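Local coordinates for kinesin-like protein (Caenorhabditis elegans, PDB 5X3E) that probably hydrolyses ATP to move along microtubules, as a kinesin-6 motor crystallised here in its apo state, at residues 53-65 against 78-91. Residues are numbered along the deposited sequence; the frame is centred on the assembly and turned at random.
Sequences IAIDEGSIQTVLP and EKVFRFGRVFSEND
Ile60 and Phe81 form the hydrogen-bonded pair at the middle of an antiparallel sheet, the small side sheet of the kinesin motor domain, where strand 59-62 runs against 79-82 and strand 430-433 flanks the latter. Ile60 N reaches Phe81 O and Phe81 N returns to Ile60 O, both at 2.9 Å. Farther along, Lys79 O is gripped twice by Thr62: by its N, and from above the carbonyl plane by OG1 at 2.9 Å. With CG1 of Ile60 anti to its carbonyl carbon (chi1 -79°), CD1 lies 3.6 Å from Val86 CG1; Ala54 CB meets the same methyl, and Cys40 and Leu42 of the central sheet continue this tight, buried side. The other face is looser: Gln61 CG stands 4.2 Å from Val80 CG2, and Arg82 extends outward past Ser59. At the turn, Val86 N binds Glu57 O, and the Glu57 side chain runs alongside Arg85, its OE2 in a weak, long salt bridge of 3.5 Å with NH2 at the guanidinium edge. Asp91 shares Arg85, which probably eases the closeness of the two carboxylates. Cutting Glu57 back to alanine is likely to leave the guanidinium freer to turn, held by Asp91, Phe87 and a sulfate probably from the crystallisation liquor. Phe87 CE1 sits 3.8 Å above the centre of the Arg85 guanidinium.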
loop_
_atom_site.group_PDB
_atom_site.type_symbol
_atom_site.label_atom_id
_atom_site.label_comp_id
_atom_site.label_asym_id
_atom_site.label_seq_id
_atom_site.Cartn_x
_atom_site.Cartn_y
_atom_site.Cartn_z
ATOM N N ILE A 53 18.766 9.900 17.325
ATOM C CA ILE A 53 19.678 10.515 16.364
ATOM C C ILE A 53 20.127 9.461 15.362
ATOM O O ILE A 53 20.403 8.314 15.730
ATOM C CB ILE A 53 20.894 11.166 17.063
ATOM C CG1 ILE A 53 20.456 12.399 17.852
ATOM C CG2 ILE A 53 21.972 11.549 16.056
ATOM C CD1 ILE A 53 19.913 13.502 16.961
ATOM N N ALA A 54 20.200 9.854 14.094
ATOM C CA ALA A 54 20.698 8.968 13.054
ATOM C C ALA A 54 22.221 8.921 13.083
ATOM O O ALA A 54 22.883 9.918 13.379
ATOM C CB ALA A 54 20.207 9.426 11.680
ATOM N N ILE A 55 22.772 7.747 12.785
ATOM C CA ILE A 55 24.215 7.546 12.830
ATOM C C ILE A 55 24.736 7.126 11.463
ATOM O O ILE A 55 25.224 7.955 10.686
ATOM C CB ILE A 55 24.595 6.491 13.883
ATOM C CG1 ILE A 55 23.902 6.773 15.212
ATOM C CG2 ILE A 55 26.098 6.459 14.074
ATOM C CD1 ILE A 55 24.152 5.694 16.238
ATOM N N ASP A 56 24.637 5.829 11.170
ATOM C CA ASP A 56 25.291 5.197 10.029
ATOM C C ASP A 56 24.569 5.402 8.707
ATOM O O ASP A 56 24.999 4.822 7.703
ATOM C CB ASP A 56 25.426 3.690 10.273
ATOM C CG ASP A 56 26.509 3.348 11.272
ATOM O OD1 ASP A 56 27.038 4.273 11.927
ATOM O OD2 ASP A 56 26.830 2.149 11.405
ATOM N N GLU A 57 23.485 6.179 8.676
ATOM C CA GLU A 57 22.515 6.171 7.582
ATOM C C GLU A 57 21.837 4.810 7.449
ATOM O O GLU A 57 21.059 4.588 6.514
ATOM C CB GLU A 57 23.148 6.602 6.245
ATOM C CG GLU A 57 22.189 7.221 5.215
ATOM C CD GLU A 57 21.782 8.655 5.546
ATOM O OE1 GLU A 57 22.344 9.234 6.498
ATOM O OE2 GLU A 57 20.901 9.206 4.850
ATOM N N GLY A 58 22.136 3.894 8.371
ATOM C CA GLY A 58 21.453 2.623 8.505
ATOM C C GLY A 58 21.281 2.258 9.968
ATOM O O GLY A 58 20.927 1.120 10.291
ATOM N N SER A 59 21.545 3.214 10.864
ATOM C CA SER A 59 21.447 2.990 12.301
ATOM C C SER A 59 20.915 4.240 12.989
ATOM O O SER A 59 21.082 5.360 12.497
ATOM C CB SER A 59 22.805 2.611 12.908
ATOM O OG SER A 59 23.371 1.497 12.238
ATOM N N ILE A 60 20.297 4.035 14.153
ATOM C CA ILE A 60 19.672 5.101 14.931
ATOM C C ILE A 60 19.909 4.821 16.408
ATOM O O ILE A 60 19.732 3.687 16.864
ATOM C CB ILE A 60 18.162 5.211 14.643
ATOM C CG1 ILE A 60 17.918 5.954 13.333
ATOM C CG2 ILE A 60 17.434 5.901 15.790
ATOM C CD1 ILE A 60 16.463 6.220 13.066
ATOM N N GLN A 61 20.305 5.850 17.155
ATOM C CA GLN A 61 20.580 5.720 18.580
ATOM C C GLN A 61 19.499 6.402 19.407
ATOM O O GLN A 61 19.062 7.510 19.085
ATOM C CB GLN A 61 21.937 6.326 18.939
ATOM C CG GLN A 61 22.258 6.238 20.416
ATOM C CD GLN A 61 23.596 6.848 20.761
ATOM O OE1 GLN A 61 23.725 7.562 21.756
ATOM N NE2 GLN A 61 24.604 6.570 19.941
ATOM N N THR A 62 19.095 5.740 20.487
ATOM C CA THR A 62 18.130 6.281 21.433
ATOM C C THR A 62 18.803 7.283 22.373
ATOM O O THR A 62 19.974 7.134 22.731
ATOM C CB THR A 62 17.501 5.136 22.225
ATOM O OG1 THR A 62 17.056 4.121 21.315
ATOM C CG2 THR A 62 16.324 5.613 23.028
ATOM N N VAL A 63 18.048 8.306 22.784
ATOM C CA VAL A 63 18.572 9.379 23.631
ATOM C C VAL A 63 17.547 9.717 24.710
ATOM O O VAL A 63 16.468 10.237 24.401
ATOM C CB VAL A 63 18.921 10.640 22.824
ATOM C CG1 VAL A 63 19.362 11.765 23.758
ATOM C CG2 VAL A 63 19.996 10.343 21.780
ATOM N N LEU A 64 17.873 9.420 25.966
ATOM C CA LEU A 64 17.006 9.806 27.074
ATOM C C LEU A 64 16.916 11.328 27.168
ATOM O O LEU A 64 17.953 12.005 27.202
ATOM C CB LEU A 64 17.521 9.243 28.399
ATOM C CG LEU A 64 17.084 7.851 28.855
ATOM C CD1 LEU A 64 17.462 6.803 27.830
ATOM C CD2 LEU A 64 17.719 7.526 30.195
ATOM N N PRO A 65 15.705 11.904 27.215
ATOM C CA PRO A 65 15.487 13.350 27.361
ATOM C C PRO A 65 16.082 13.918 28.649
ATOM O O PRO A 65 15.743 13.441 29.732
ATOM C CB PRO A 65 13.960 13.473 27.369
ATOM C CG PRO A 65 13.481 12.260 26.636
ATOM C CD PRO A 65 14.440 11.174 27.021
ATOM N N GLU A 78 19.712 4.591 25.063
ATOM C CA GLU A 78 20.299 3.376 25.618
ATOM C C GLU A 78 20.129 2.162 24.697
ATOM O O GLU A 78 20.519 1.051 25.055
ATOM C CB GLU A 78 19.698 3.080 26.994
ATOM C CG GLU A 78 20.130 4.057 28.073
ATOM C CD GLU A 78 19.533 3.729 29.424
ATOM O OE1 GLU A 78 18.620 2.880 29.477
ATOM O OE2 GLU A 78 19.978 4.318 30.433
ATOM N N LYS A 79 19.553 2.375 23.513
ATOM C CA LYS A 79 19.431 1.320 22.516
ATOM C C LYS A 79 19.826 1.852 21.145
ATOM O O LYS A 79 19.669 3.040 20.850
ATOM C CB LYS A 79 18.010 0.738 22.449
ATOM C CG LYS A 79 17.648 -0.179 23.605
ATOM C CD LYS A 79 16.231 -0.715 23.453
ATOM C CE LYS A 79 15.790 -1.508 24.679
ATOM N NZ LYS A 79 14.337 -1.853 24.637
ATOM N N VAL A 80 20.335 0.951 20.309
ATOM C CA VAL A 80 20.737 1.261 18.942
ATOM C C VAL A 80 20.002 0.311 18.010
ATOM O O VAL A 80 20.034 -0.909 18.209
ATOM C CB VAL A 80 22.260 1.141 18.757
ATOM C CG1 VAL A 80 22.628 1.332 17.300
ATOM C CG2 VAL A 80 22.970 2.154 19.621
ATOM N N PHE A 81 19.340 0.863 17.000
ATOM C CA PHE A 81 18.523 0.075 16.091
ATOM C C PHE A 81 19.104 0.131 14.687
ATOM O O PHE A 81 19.531 1.192 14.222
ATOM C CB PHE A 81 17.083 0.573 16.090
ATOM C CG PHE A 81 16.388 0.393 17.402
ATOM C CD1 PHE A 81 16.239 1.459 18.272
ATOM C CD2 PHE A 81 15.899 -0.846 17.774
ATOM C CE1 PHE A 81 15.599 1.294 19.484
ATOM C CE2 PHE A 81 15.256 -1.019 18.982
ATOM C CZ PHE A 81 15.107 0.053 19.839
ATOM N N ARG A 82 19.093 -1.011 14.008
ATOM C CA ARG A 82 19.635 -1.129 12.663
ATOM C C ARG A 82 18.501 -1.360 11.674
ATOM O O ARG A 82 17.691 -2.276 11.850
ATOM C CB ARG A 82 20.657 -2.266 12.586
ATOM C CG ARG A 82 21.366 -2.365 11.251
ATOM C CD ARG A 82 22.527 -3.346 11.320
ATOM N NE ARG A 82 23.210 -3.471 10.035
ATOM C CZ ARG A 82 24.180 -2.657 9.630
ATOM N NH1 ARG A 82 24.753 -2.835 8.446
ATOM N NH2 ARG A 82 24.579 -1.662 10.410
ATOM N N PHE A 83 18.453 -0.534 10.636
ATOM C CA PHE A 83 17.478 -0.654 9.565
ATOM C C PHE A 83 18.208 -0.790 8.235
ATOM O O PHE A 83 19.409 -0.527 8.130
ATOM C CB PHE A 83 16.545 0.563 9.524
ATOM C CG PHE A 83 15.759 0.766 10.781
ATOM C CD1 PHE A 83 14.556 0.109 10.974
ATOM C CD2 PHE A 83 16.223 1.615 11.771
ATOM C CE1 PHE A 83 13.828 0.297 12.130
ATOM C CE2 PHE A 83 15.500 1.806 12.929
ATOM C CZ PHE A 83 14.302 1.144 13.109
ATOM N N GLY A 84 17.468 -1.200 7.207
ATOM C CA GLY A 84 18.048 -1.273 5.880
ATOM C C GLY A 84 18.496 0.070 5.346
ATOM O O GLY A 84 19.386 0.124 4.490
ATOM N N ARG A 85 17.908 1.155 5.844
ATOM C CA ARG A 85 18.241 2.515 5.443
ATOM C C ARG A 85 17.556 3.470 6.411
ATOM O O ARG A 85 16.419 3.224 6.822
ATOM C CB ARG A 85 17.793 2.795 3.999
ATOM C CG ARG A 85 17.853 4.268 3.605
ATOM C CD ARG A 85 19.292 4.756 3.447
ATOM N NE ARG A 85 19.355 6.199 3.221
ATOM C CZ ARG A 85 19.265 6.796 2.036
ATOM N NH1 ARG A 85 19.105 6.080 0.926
ATOM N NH2 ARG A 85 19.331 8.119 1.963
ATOM N N VAL A 86 18.255 4.538 6.789
ATOM C CA VAL A 86 17.698 5.572 7.657
ATOM C C VAL A 86 17.683 6.880 6.883
ATOM O O VAL A 86 18.727 7.331 6.396
ATOM C CB VAL A 86 18.487 5.723 8.969
ATOM C CG1 VAL A 86 17.910 6.868 9.796
ATOM C CG2 VAL A 86 18.458 4.429 9.769
ATOM N N PHE A 87 16.501 7.474 6.749
ATOM C CA PHE A 87 16.361 8.794 6.152
ATOM C C PHE A 87 16.361 9.861 7.233
ATOM O O PHE A 87 15.753 9.686 8.291
ATOM C CB PHE A 87 15.072 8.902 5.339
ATOM C CG PHE A 87 14.954 7.883 4.244
ATOM C CD1 PHE A 87 15.599 8.075 3.033
ATOM C CD2 PHE A 87 14.185 6.744 4.417
ATOM C CE1 PHE A 87 15.490 7.146 2.022
ATOM C CE2 PHE A 87 14.072 5.813 3.410
ATOM C CZ PHE A 87 14.726 6.013 2.211
ATOM N N SER A 88 17.049 10.968 6.960
ATOM C CA SER A 88 17.114 12.111 7.854
ATOM C C SER A 88 16.145 13.191 7.378
ATOM O O SER A 88 15.405 13.013 6.407
ATOM C CB SER A 88 18.546 12.638 7.940
ATOM O OG SER A 88 18.968 13.158 6.692
ATOM N N GLU A 89 16.154 14.333 8.077
ATOM C CA GLU A 89 15.324 15.461 7.663
ATOM C C GLU A 89 15.708 15.978 6.282
ATOM O O GLU A 89 14.872 16.553 5.576
ATOM C CB GLU A 89 15.438 16.599 8.676
ATOM C CG GLU A 89 15.340 16.173 10.128
ATOM C CD GLU A 89 15.544 17.340 11.077
ATOM O OE1 GLU A 89 15.467 17.133 12.307
ATOM O OE2 GLU A 89 15.774 18.468 10.587
ATOM N N ASN A 90 16.959 15.778 5.877
ATOM C CA ASN A 90 17.411 16.314 4.603
ATOM C C ASN A 90 16.932 15.482 3.420
ATOM O O ASN A 90 16.795 16.012 2.311
ATOM C CB ASN A 90 18.932 16.419 4.606
ATOM C CG ASN A 90 19.451 17.231 5.775
ATOM O OD1 ASN A 90 20.108 16.701 6.673
ATOM N ND2 ASN A 90 19.156 18.527 5.771
ATOM N N ASP A 91 16.675 14.193 3.628
ATOM C CA ASP A 91 16.220 13.324 2.549
ATOM C C ASP A 91 14.796 13.706 2.154
ATOM O O ASP A 91 13.863 13.556 2.950
ATOM C CB ASP A 91 16.298 11.863 2.982
ATOM C CG ASP A 91 17.729 11.361 3.103
ATOM O OD1 ASP A 91 18.506 11.513 2.138
ATOM O OD2 ASP A 91 18.080 10.817 4.170
#